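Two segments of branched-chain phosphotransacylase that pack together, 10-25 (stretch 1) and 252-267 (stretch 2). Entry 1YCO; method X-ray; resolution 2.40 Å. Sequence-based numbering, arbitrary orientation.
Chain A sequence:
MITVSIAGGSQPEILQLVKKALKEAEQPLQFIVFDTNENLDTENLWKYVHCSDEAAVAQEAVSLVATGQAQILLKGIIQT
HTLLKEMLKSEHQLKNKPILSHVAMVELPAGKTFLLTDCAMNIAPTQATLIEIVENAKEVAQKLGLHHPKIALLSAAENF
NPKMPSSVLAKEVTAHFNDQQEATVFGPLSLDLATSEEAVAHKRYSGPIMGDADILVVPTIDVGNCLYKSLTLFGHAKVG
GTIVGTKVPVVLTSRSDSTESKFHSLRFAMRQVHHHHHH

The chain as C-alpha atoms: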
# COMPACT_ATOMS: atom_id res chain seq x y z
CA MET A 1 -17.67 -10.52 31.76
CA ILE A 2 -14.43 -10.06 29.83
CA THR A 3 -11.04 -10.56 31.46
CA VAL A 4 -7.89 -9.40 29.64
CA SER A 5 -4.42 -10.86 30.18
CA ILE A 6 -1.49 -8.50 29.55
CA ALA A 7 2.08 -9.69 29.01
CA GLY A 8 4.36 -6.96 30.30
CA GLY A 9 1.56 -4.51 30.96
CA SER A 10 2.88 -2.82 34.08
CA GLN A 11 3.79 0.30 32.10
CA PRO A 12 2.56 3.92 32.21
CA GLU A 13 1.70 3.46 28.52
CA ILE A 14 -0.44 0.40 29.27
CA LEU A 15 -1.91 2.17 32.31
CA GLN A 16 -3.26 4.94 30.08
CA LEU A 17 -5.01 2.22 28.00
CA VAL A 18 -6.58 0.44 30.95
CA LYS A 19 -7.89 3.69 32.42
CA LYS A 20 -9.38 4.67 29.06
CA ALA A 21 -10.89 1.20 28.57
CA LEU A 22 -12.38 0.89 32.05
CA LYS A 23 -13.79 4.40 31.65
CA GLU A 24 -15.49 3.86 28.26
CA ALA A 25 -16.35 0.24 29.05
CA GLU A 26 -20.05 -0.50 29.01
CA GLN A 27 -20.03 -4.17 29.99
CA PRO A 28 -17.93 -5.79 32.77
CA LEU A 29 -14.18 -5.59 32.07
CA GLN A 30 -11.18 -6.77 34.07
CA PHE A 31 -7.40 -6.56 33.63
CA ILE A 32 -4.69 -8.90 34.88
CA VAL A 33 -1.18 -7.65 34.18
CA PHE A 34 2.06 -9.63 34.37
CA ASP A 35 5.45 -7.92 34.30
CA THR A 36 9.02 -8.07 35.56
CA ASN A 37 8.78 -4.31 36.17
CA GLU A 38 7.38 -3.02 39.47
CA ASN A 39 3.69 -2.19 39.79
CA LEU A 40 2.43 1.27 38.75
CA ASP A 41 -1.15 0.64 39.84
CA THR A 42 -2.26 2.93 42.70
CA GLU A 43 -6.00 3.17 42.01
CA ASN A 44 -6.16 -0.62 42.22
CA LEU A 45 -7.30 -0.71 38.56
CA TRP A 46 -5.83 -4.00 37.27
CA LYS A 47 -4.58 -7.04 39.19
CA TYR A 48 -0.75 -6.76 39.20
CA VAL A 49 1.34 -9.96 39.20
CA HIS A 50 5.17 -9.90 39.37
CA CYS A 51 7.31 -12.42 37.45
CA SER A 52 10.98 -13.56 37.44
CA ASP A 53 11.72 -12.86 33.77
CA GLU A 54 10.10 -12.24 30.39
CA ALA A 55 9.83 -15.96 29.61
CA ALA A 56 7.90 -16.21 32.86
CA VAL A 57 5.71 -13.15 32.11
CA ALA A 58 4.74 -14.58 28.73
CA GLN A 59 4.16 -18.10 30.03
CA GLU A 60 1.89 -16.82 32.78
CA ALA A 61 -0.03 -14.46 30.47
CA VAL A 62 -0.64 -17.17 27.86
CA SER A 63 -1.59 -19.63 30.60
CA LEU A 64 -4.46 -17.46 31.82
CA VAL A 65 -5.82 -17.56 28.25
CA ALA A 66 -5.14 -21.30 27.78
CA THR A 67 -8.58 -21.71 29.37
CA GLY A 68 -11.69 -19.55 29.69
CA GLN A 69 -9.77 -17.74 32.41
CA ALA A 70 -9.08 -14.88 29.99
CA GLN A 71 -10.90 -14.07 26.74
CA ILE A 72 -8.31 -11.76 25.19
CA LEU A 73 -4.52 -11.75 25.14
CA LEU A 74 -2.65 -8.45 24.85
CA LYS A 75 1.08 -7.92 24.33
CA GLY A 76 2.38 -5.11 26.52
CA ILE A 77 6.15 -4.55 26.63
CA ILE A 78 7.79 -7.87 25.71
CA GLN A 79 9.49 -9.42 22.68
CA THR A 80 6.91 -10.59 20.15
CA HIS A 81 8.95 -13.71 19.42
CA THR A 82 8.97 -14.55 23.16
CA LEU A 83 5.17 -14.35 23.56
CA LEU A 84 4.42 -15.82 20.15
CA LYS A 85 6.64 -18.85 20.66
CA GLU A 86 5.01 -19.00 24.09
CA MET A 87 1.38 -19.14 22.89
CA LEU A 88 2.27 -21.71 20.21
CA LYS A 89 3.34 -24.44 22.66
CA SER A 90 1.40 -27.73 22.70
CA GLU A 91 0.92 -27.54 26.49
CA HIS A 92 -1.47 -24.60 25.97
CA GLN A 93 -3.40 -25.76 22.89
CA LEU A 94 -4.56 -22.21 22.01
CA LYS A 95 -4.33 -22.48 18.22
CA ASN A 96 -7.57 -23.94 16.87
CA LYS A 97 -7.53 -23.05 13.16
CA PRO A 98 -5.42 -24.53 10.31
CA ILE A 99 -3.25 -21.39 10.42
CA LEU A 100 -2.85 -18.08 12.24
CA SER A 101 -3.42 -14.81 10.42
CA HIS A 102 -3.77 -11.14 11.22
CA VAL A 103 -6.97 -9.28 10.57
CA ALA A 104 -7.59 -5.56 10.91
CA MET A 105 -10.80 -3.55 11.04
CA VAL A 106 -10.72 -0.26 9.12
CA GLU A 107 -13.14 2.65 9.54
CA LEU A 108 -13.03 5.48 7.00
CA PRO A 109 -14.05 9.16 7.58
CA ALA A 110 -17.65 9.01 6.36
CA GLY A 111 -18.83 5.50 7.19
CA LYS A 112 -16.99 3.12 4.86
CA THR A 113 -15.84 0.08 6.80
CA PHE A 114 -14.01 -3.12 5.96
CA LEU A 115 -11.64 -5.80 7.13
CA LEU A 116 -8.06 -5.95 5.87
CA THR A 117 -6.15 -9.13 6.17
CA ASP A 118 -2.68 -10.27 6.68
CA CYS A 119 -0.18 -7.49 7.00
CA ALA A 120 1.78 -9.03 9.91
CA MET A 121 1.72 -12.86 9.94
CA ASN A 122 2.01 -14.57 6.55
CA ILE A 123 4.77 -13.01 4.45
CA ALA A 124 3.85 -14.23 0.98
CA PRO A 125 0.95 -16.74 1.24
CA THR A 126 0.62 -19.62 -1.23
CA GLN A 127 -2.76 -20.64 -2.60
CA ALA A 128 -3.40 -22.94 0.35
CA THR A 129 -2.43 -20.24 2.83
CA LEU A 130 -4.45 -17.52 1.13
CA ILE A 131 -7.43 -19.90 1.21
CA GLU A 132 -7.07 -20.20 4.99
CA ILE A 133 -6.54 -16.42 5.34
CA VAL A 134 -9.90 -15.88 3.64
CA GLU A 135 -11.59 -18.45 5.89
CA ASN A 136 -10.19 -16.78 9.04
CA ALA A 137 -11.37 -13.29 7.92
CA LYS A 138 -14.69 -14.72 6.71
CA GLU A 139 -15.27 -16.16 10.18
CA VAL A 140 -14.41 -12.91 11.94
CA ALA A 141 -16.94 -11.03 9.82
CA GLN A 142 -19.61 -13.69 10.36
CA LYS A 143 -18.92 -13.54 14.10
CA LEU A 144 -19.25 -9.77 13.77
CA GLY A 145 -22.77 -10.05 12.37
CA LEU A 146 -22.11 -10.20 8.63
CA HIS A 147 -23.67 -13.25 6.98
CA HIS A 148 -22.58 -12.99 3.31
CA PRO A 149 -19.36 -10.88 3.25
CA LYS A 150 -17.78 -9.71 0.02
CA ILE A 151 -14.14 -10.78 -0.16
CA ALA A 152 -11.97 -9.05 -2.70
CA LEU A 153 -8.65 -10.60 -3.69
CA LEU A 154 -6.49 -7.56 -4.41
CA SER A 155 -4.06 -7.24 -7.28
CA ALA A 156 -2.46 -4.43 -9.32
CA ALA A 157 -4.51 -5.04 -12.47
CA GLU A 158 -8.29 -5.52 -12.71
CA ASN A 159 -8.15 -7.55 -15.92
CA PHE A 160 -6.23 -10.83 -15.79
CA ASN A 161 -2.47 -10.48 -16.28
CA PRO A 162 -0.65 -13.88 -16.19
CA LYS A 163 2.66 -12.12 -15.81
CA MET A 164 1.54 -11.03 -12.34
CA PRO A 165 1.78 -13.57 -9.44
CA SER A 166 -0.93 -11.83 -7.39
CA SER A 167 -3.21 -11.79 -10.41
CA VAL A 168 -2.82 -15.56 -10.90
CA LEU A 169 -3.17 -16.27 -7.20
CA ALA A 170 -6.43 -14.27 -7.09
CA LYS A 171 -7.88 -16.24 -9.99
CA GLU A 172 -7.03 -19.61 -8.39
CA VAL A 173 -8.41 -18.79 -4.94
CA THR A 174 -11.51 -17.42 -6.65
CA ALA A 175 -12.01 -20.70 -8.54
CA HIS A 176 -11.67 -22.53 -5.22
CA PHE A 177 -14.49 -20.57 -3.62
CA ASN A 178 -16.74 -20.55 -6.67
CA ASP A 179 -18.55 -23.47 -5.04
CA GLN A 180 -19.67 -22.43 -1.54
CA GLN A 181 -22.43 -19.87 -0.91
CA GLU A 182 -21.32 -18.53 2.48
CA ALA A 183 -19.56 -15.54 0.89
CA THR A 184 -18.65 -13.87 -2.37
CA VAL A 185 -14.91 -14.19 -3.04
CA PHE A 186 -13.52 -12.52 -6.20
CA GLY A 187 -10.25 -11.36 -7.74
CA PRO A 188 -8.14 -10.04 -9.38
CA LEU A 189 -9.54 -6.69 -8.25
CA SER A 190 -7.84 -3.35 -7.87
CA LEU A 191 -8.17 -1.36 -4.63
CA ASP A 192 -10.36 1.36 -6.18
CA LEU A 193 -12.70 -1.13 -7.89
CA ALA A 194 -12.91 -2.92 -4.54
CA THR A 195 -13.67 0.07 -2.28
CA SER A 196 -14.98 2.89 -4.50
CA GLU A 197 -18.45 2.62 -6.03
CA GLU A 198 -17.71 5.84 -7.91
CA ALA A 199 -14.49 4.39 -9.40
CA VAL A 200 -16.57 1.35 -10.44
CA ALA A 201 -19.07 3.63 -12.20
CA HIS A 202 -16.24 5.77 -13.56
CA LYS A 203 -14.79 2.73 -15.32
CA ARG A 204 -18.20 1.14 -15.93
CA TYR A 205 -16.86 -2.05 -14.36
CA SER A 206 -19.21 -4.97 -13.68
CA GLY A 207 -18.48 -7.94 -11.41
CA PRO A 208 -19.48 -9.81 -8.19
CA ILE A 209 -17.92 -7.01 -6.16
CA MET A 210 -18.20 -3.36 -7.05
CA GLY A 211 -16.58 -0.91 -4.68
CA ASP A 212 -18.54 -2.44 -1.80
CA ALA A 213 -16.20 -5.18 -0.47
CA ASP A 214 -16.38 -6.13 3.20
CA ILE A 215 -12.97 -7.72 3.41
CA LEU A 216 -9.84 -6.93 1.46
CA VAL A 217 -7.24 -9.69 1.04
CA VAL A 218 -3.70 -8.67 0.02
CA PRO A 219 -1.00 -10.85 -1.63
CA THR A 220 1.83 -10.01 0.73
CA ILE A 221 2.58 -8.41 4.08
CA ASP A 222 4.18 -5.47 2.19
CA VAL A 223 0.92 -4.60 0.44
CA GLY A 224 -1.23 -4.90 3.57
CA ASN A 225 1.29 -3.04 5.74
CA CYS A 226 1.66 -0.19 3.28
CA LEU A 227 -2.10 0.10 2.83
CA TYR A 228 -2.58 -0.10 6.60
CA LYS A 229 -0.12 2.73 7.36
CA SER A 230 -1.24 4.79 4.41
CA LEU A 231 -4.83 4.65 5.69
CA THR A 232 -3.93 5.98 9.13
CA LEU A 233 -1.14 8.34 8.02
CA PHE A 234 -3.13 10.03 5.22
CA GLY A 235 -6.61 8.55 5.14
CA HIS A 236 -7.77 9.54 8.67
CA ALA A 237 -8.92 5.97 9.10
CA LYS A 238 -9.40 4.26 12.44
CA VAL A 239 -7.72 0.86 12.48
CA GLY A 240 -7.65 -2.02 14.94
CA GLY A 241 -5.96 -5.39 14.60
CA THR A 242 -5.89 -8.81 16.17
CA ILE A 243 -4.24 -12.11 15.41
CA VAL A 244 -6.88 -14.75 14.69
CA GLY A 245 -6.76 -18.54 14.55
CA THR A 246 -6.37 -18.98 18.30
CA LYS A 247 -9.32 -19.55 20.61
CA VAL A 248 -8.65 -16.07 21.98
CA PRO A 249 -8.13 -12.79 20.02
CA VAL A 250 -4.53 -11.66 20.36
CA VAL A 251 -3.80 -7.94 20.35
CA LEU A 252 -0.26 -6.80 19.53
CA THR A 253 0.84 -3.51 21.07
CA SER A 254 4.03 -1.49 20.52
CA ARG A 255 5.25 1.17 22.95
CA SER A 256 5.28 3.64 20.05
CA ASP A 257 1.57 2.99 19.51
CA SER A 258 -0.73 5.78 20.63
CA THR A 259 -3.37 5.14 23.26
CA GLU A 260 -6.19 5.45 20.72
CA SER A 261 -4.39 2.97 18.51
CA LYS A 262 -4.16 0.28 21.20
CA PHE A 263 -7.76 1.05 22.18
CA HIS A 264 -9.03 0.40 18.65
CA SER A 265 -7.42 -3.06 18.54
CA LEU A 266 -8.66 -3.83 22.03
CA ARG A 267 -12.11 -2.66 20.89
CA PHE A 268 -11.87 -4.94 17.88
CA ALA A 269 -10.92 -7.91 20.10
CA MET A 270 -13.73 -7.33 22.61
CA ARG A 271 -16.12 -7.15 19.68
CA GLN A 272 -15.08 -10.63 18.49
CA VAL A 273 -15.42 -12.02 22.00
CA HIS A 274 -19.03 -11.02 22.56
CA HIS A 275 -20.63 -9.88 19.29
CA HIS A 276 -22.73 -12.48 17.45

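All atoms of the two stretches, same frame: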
# COMPACT_ATOMS: atom_id res chain seq x y z
N SER A 10 2.68 -3.76 32.99
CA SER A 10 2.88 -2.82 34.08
C SER A 10 3.70 -1.63 33.60
O SER A 10 4.82 -1.41 34.06
CB SER A 10 3.57 -3.50 35.25
OG SER A 10 3.59 -2.64 36.37
N GLN A 11 3.12 -0.86 32.68
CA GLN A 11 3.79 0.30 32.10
C GLN A 11 2.87 1.52 32.05
O GLN A 11 1.67 1.38 31.81
CB GLN A 11 4.26 -0.05 30.69
CG GLN A 11 4.94 -1.40 30.60
CD GLN A 11 6.32 -1.41 31.24
OE1 GLN A 11 6.98 -2.45 31.28
NE2 GLN A 11 6.75 -0.26 31.73
N PRO A 12 3.42 2.73 32.25
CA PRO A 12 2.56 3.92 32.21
C PRO A 12 1.79 4.05 30.89
O PRO A 12 0.73 4.67 30.84
CB PRO A 12 3.54 5.06 32.46
CG PRO A 12 4.81 4.56 31.85
CD PRO A 12 4.84 3.10 32.30
N GLU A 13 2.34 3.44 29.84
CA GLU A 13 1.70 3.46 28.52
C GLU A 13 0.48 2.53 28.56
O GLU A 13 -0.60 2.87 28.06
CB GLU A 13 2.67 2.99 27.45
CG GLU A 13 4.05 3.65 27.48
CD GLU A 13 5.03 2.92 28.38
OE1 GLU A 13 5.08 1.67 28.31
OE2 GLU A 13 5.77 3.59 29.13
N ILE A 14 0.65 1.35 29.16
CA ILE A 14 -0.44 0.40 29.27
C ILE A 14 -1.48 0.94 30.26
O ILE A 14 -2.68 0.78 30.06
CB ILE A 14 0.06 -1.01 29.73
CG1 ILE A 14 1.00 -1.61 28.68
CG2 ILE A 14 -1.11 -1.94 29.98
CD1 ILE A 14 0.36 -1.79 27.28
N LEU A 15 -1.01 1.61 31.30
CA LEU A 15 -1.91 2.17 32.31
C LEU A 15 -2.90 3.15 31.69
O LEU A 15 -4.08 3.16 32.04
CB LEU A 15 -1.10 2.89 33.39
CG LEU A 15 -1.88 3.24 34.65
CD1 LEU A 15 -2.28 1.97 35.38
CD2 LEU A 15 -1.02 4.11 35.55
N GLN A 16 -2.41 3.97 30.76
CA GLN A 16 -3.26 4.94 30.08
C GLN A 16 -4.37 4.22 29.31
O GLN A 16 -5.49 4.73 29.20
CB GLN A 16 -2.40 5.79 29.13
CG GLN A 16 -2.75 7.27 29.10
CD GLN A 16 -2.07 8.01 27.95
OE1 GLN A 16 -0.86 7.90 27.75
NE2 GLN A 16 -2.86 8.77 27.19
N LEU A 17 -4.05 3.04 28.77
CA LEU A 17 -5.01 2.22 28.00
C LEU A 17 -6.10 1.65 28.90
O LEU A 17 -7.29 1.74 28.61
CB LEU A 17 -4.30 1.05 27.32
CG LEU A 17 -5.18 0.01 26.60
CD1 LEU A 17 -6.02 0.71 25.53
CD2 LEU A 17 -4.31 -1.08 25.96
N VAL A 18 -5.66 1.03 30.00
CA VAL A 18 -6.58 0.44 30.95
C VAL A 18 -7.56 1.50 31.45
O VAL A 18 -8.78 1.31 31.39
CB VAL A 18 -5.80 -0.17 32.14
CG1 VAL A 18 -6.77 -0.72 33.17
CG2 VAL A 18 -4.88 -1.27 31.63
N LYS A 19 -7.03 2.62 31.93
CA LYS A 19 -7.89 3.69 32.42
C LYS A 19 -8.94 4.06 31.37
O LYS A 19 -10.14 4.10 31.66
CB LYS A 19 -7.05 4.93 32.79
CG LYS A 19 -6.19 4.72 34.02
CD LYS A 19 -5.53 6.00 34.49
CE LYS A 19 -4.70 5.75 35.76
NZ LYS A 19 -3.96 6.96 36.24
N LYS A 20 -8.48 4.31 30.15
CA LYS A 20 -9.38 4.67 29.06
C LYS A 20 -10.44 3.58 28.86
O LYS A 20 -11.63 3.87 28.80
CB LYS A 20 -8.60 4.86 27.76
CG LYS A 20 -9.46 5.28 26.58
CD LYS A 20 -8.61 5.48 25.33
CE LYS A 20 -9.46 5.90 24.14
NZ LYS A 20 -10.22 7.16 24.38
N ALA A 21 -9.99 2.33 28.77
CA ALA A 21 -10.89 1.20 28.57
C ALA A 21 -11.92 1.05 29.68
O ALA A 21 -13.11 0.94 29.40
CB ALA A 21 -10.08 -0.08 28.44
N LEU A 22 -11.46 1.04 30.93
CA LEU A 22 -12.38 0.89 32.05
C LEU A 22 -13.37 2.05 32.10
O LEU A 22 -14.51 1.88 32.52
CB LEU A 22 -11.60 0.79 33.38
CG LEU A 22 -10.87 -0.54 33.66
CD1 LEU A 22 -10.10 -0.43 34.95
CD2 LEU A 22 -11.88 -1.69 33.73
N LYS A 23 -12.93 3.22 31.65
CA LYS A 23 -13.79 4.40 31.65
C LYS A 23 -14.91 4.32 30.60
O LYS A 23 -16.08 4.55 30.92
CB LYS A 23 -12.96 5.66 31.39
CG LYS A 23 -13.68 6.96 31.70
CD LYS A 23 -12.87 8.17 31.28
CE LYS A 23 -13.17 8.59 29.84
NZ LYS A 23 -13.07 7.48 28.85
N GLU A 24 -14.54 3.98 29.37
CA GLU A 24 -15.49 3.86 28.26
C GLU A 24 -16.23 2.53 28.21
O GLU A 24 -17.20 2.38 27.47
CB GLU A 24 -14.78 4.08 26.92
CG GLU A 24 -14.22 5.50 26.73
CD GLU A 24 -13.58 5.71 25.35
OE1 GLU A 24 -14.24 5.41 24.32
OE2 GLU A 24 -12.42 6.19 25.31
N ALA A 25 -15.76 1.58 29.00
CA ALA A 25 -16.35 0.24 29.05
C ALA A 25 -17.81 0.25 29.44
O ALA A 25 -18.18 0.87 30.43
CB ALA A 25 -15.56 -0.63 30.01
N LEU A 252 -1.67 -7.14 19.48
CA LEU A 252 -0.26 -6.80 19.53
C LEU A 252 -0.12 -5.29 19.73
O LEU A 252 -0.67 -4.50 18.97
CB LEU A 252 0.43 -7.23 18.24
CG LEU A 252 0.48 -8.74 18.00
CD1 LEU A 252 1.10 -9.05 16.64
CD2 LEU A 252 1.26 -9.41 19.11
N THR A 253 0.62 -4.91 20.76
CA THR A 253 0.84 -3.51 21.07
C THR A 253 2.33 -3.17 21.03
O THR A 253 3.18 -4.01 21.37
CB THR A 253 0.26 -3.17 22.47
OG1 THR A 253 -1.09 -2.70 22.32
CG2 THR A 253 1.09 -2.13 23.20
N SER A 254 2.65 -1.96 20.59
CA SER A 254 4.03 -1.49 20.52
C SER A 254 4.08 -0.19 21.30
O SER A 254 3.20 0.66 21.16
CB SER A 254 4.43 -1.22 19.07
OG SER A 254 5.74 -0.68 19.00
N ARG A 255 5.10 -0.03 22.13
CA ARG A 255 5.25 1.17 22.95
C ARG A 255 4.97 2.44 22.14
O ARG A 255 4.29 3.35 22.62
CB ARG A 255 6.66 1.21 23.55
CG ARG A 255 6.85 2.27 24.63
CD ARG A 255 8.08 1.96 25.47
NE ARG A 255 7.89 2.37 26.85
CZ ARG A 255 8.54 1.86 27.90
NH1 ARG A 255 9.45 0.91 27.73
NH2 ARG A 255 8.25 2.30 29.12
N SER A 256 5.48 2.48 20.92
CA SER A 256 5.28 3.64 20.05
C SER A 256 3.82 3.87 19.68
O SER A 256 3.45 4.97 19.24
CB SER A 256 6.11 3.48 18.76
OG SER A 256 5.79 2.27 18.09
N ASP A 257 2.98 2.85 19.84
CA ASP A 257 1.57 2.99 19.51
C ASP A 257 0.82 3.92 20.46
O ASP A 257 0.92 3.80 21.68
CB ASP A 257 0.86 1.64 19.48
CG ASP A 257 1.37 0.75 18.37
OD1 ASP A 257 1.48 1.23 17.22
OD2 ASP A 257 1.63 -0.44 18.64
N SER A 258 0.06 4.83 19.87
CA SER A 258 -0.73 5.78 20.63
C SER A 258 -1.79 5.04 21.44
O SER A 258 -2.10 3.88 21.17
CB SER A 258 -1.42 6.77 19.69
OG SER A 258 -2.22 6.06 18.75
N THR A 259 -2.35 5.73 22.43
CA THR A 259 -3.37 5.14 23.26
C THR A 259 -4.64 4.80 22.48
O THR A 259 -5.27 3.76 22.73
CB THR A 259 -3.75 6.09 24.39
OG1 THR A 259 -2.56 6.52 25.06
CG2 THR A 259 -4.67 5.38 25.38
N GLU A 260 -5.00 5.67 21.55
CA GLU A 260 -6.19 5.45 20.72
C GLU A 260 -5.98 4.26 19.80
O GLU A 260 -6.92 3.54 19.47
CB GLU A 260 -6.51 6.70 19.87
CG GLU A 260 -7.14 7.84 20.65
CD GLU A 260 -8.57 7.54 21.09
OE1 GLU A 260 -9.11 8.31 21.92
OE2 GLU A 260 -9.15 6.55 20.60
N SER A 261 -4.73 4.07 19.39
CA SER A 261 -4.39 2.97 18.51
C SER A 261 -4.58 1.64 19.24
O SER A 261 -5.21 0.72 18.72
CB SER A 261 -2.95 3.12 18.02
OG SER A 261 -2.55 2.01 17.26
N LYS A 262 -4.02 1.52 20.44
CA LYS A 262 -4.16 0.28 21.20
C LYS A 262 -5.64 0.05 21.50
O LYS A 262 -6.13 -1.07 21.41
CB LYS A 262 -3.37 0.36 22.50
CG LYS A 262 -1.88 0.46 22.31
CD LYS A 262 -1.16 0.91 23.58
CE LYS A 262 0.34 1.05 23.33
NZ LYS A 262 1.03 1.89 24.35
N PHE A 263 -6.34 1.13 21.85
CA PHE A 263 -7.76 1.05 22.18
C PHE A 263 -8.60 0.47 21.03
O PHE A 263 -9.51 -0.34 21.26
CB PHE A 263 -8.28 2.43 22.59
CG PHE A 263 -9.66 2.40 23.17
CD1 PHE A 263 -9.91 1.74 24.37
CD2 PHE A 263 -10.73 3.00 22.51
CE1 PHE A 263 -11.20 1.68 24.91
CE2 PHE A 263 -12.02 2.95 23.03
CZ PHE A 263 -12.26 2.29 24.23
N HIS A 264 -8.30 0.88 19.81
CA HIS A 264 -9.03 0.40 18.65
C HIS A 264 -8.89 -1.12 18.48
O HIS A 264 -9.86 -1.80 18.17
CB HIS A 264 -8.58 1.11 17.37
CG HIS A 264 -8.90 2.58 17.34
ND1 HIS A 264 -10.04 3.10 17.92
CD2 HIS A 264 -8.27 3.62 16.76
CE1 HIS A 264 -10.09 4.40 17.70
NE2 HIS A 264 -9.03 4.74 16.99
N SER A 265 -7.67 -1.63 18.66
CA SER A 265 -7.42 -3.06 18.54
C SER A 265 -8.13 -3.79 19.67
O SER A 265 -8.79 -4.82 19.47
CB SER A 265 -5.92 -3.36 18.58
OG SER A 265 -5.28 -2.85 17.42
N LEU A 266 -8.00 -3.24 20.87
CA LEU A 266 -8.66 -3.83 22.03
C LEU A 266 -10.17 -3.86 21.79
O LEU A 266 -10.86 -4.84 22.12
CB LEU A 266 -8.33 -3.02 23.29
CG LEU A 266 -9.11 -3.39 24.55
CD1 LEU A 266 -9.11 -4.90 24.77
CD2 LEU A 266 -8.48 -2.66 25.72
N ARG A 267 -10.68 -2.79 21.19
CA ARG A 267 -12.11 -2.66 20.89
C ARG A 267 -12.52 -3.72 19.86
O ARG A 267 -13.62 -4.27 19.91
CB ARG A 267 -12.39 -1.26 20.33
CG ARG A 267 -13.86 -0.85 20.27
CD ARG A 267 -14.38 -0.45 21.64
NE ARG A 267 -15.50 0.48 21.57
CZ ARG A 267 -15.39 1.77 21.26
NH1 ARG A 267 -14.20 2.30 20.99
NH2 ARG A 267 -16.47 2.55 21.23

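Two salt bridges pin helix 12-24 to the segment that leads into and forms helix 259-267. Near the start of the first helix, Arg255 NH2 donates to Glu13 OE2 at 2.8 Å. Arg255 lies in the type I turn from Ser254 to Asp257, and although its CA-to-CB bond points sideways, its long side chain carries the guanidinium across to the carboxylate; Glu13 OE1 lies over one face of that group. Further along, Lys20 NZ donates to Glu260 OE1 at 2.9 Å, and within its own helix to Glu24 OE2 at 2.6 Å, so one ammonium ties together carboxylates from both stretches. Lys20 is extended through chi3 and bends only at chi4 (p), which brings its terminal amine between the two acids. Its methylenes are used as well: Lys20 CE sits over one face of the Phe263 ring, 3.9 Å from the ring centroid, a CH-pi contact, and Lys20 NZ lies 4.9 Å from the same centroid in cation-pi geometry. Lysine suits this place because it offers both a charge and an apolar stem.

The turn and the second helix are braced from within. Asp257 OD2 accepts from Ser254 N at 2.7 Å, and Ser258 caps the helix, its OG accepting from Ser261 N at 3.3 Å. Lys262, largely buried, makes a weak hydrogen bond from NZ to Asp257 O at 3.3 Å while the same NZ packs 3.7 Å from Glu13 CB.

The helices cross at -55°, with axes 9.5 Å apart at closest approach, and their side chains interlock. Leu17 (t, p) is a knob among Thr259, Lys262, Phe263 and Leu266; its CD1 lies 4.1 Å from Phe263 CB and 4.2 Å from Leu266 CD2. Phe263 returns the arrangement, sitting among Leu17, Lys20, Ala21 and Glu24. The aromatic ring lies close to the backbone of Ala21, with Phe263 CE1 3.7 Å from Ala21 CA, and Ala21 CB touches Leu266 CD2 at 4.1 Å. Thr259 points toward the first helix at the closest CA register, 5.8 Å from Leu17 CA to Thr259 CA, and its CG2 packs 4.1 Å from Leu17 CA and 3.9 Å from Lys20 CD. Beyond these interlocked side chains, Ile14 CD1 meets Thr253 CG2 at 4.2 Å, extending the apolar contact toward the loop. In all, 755 Å² is buried, summed over both sides.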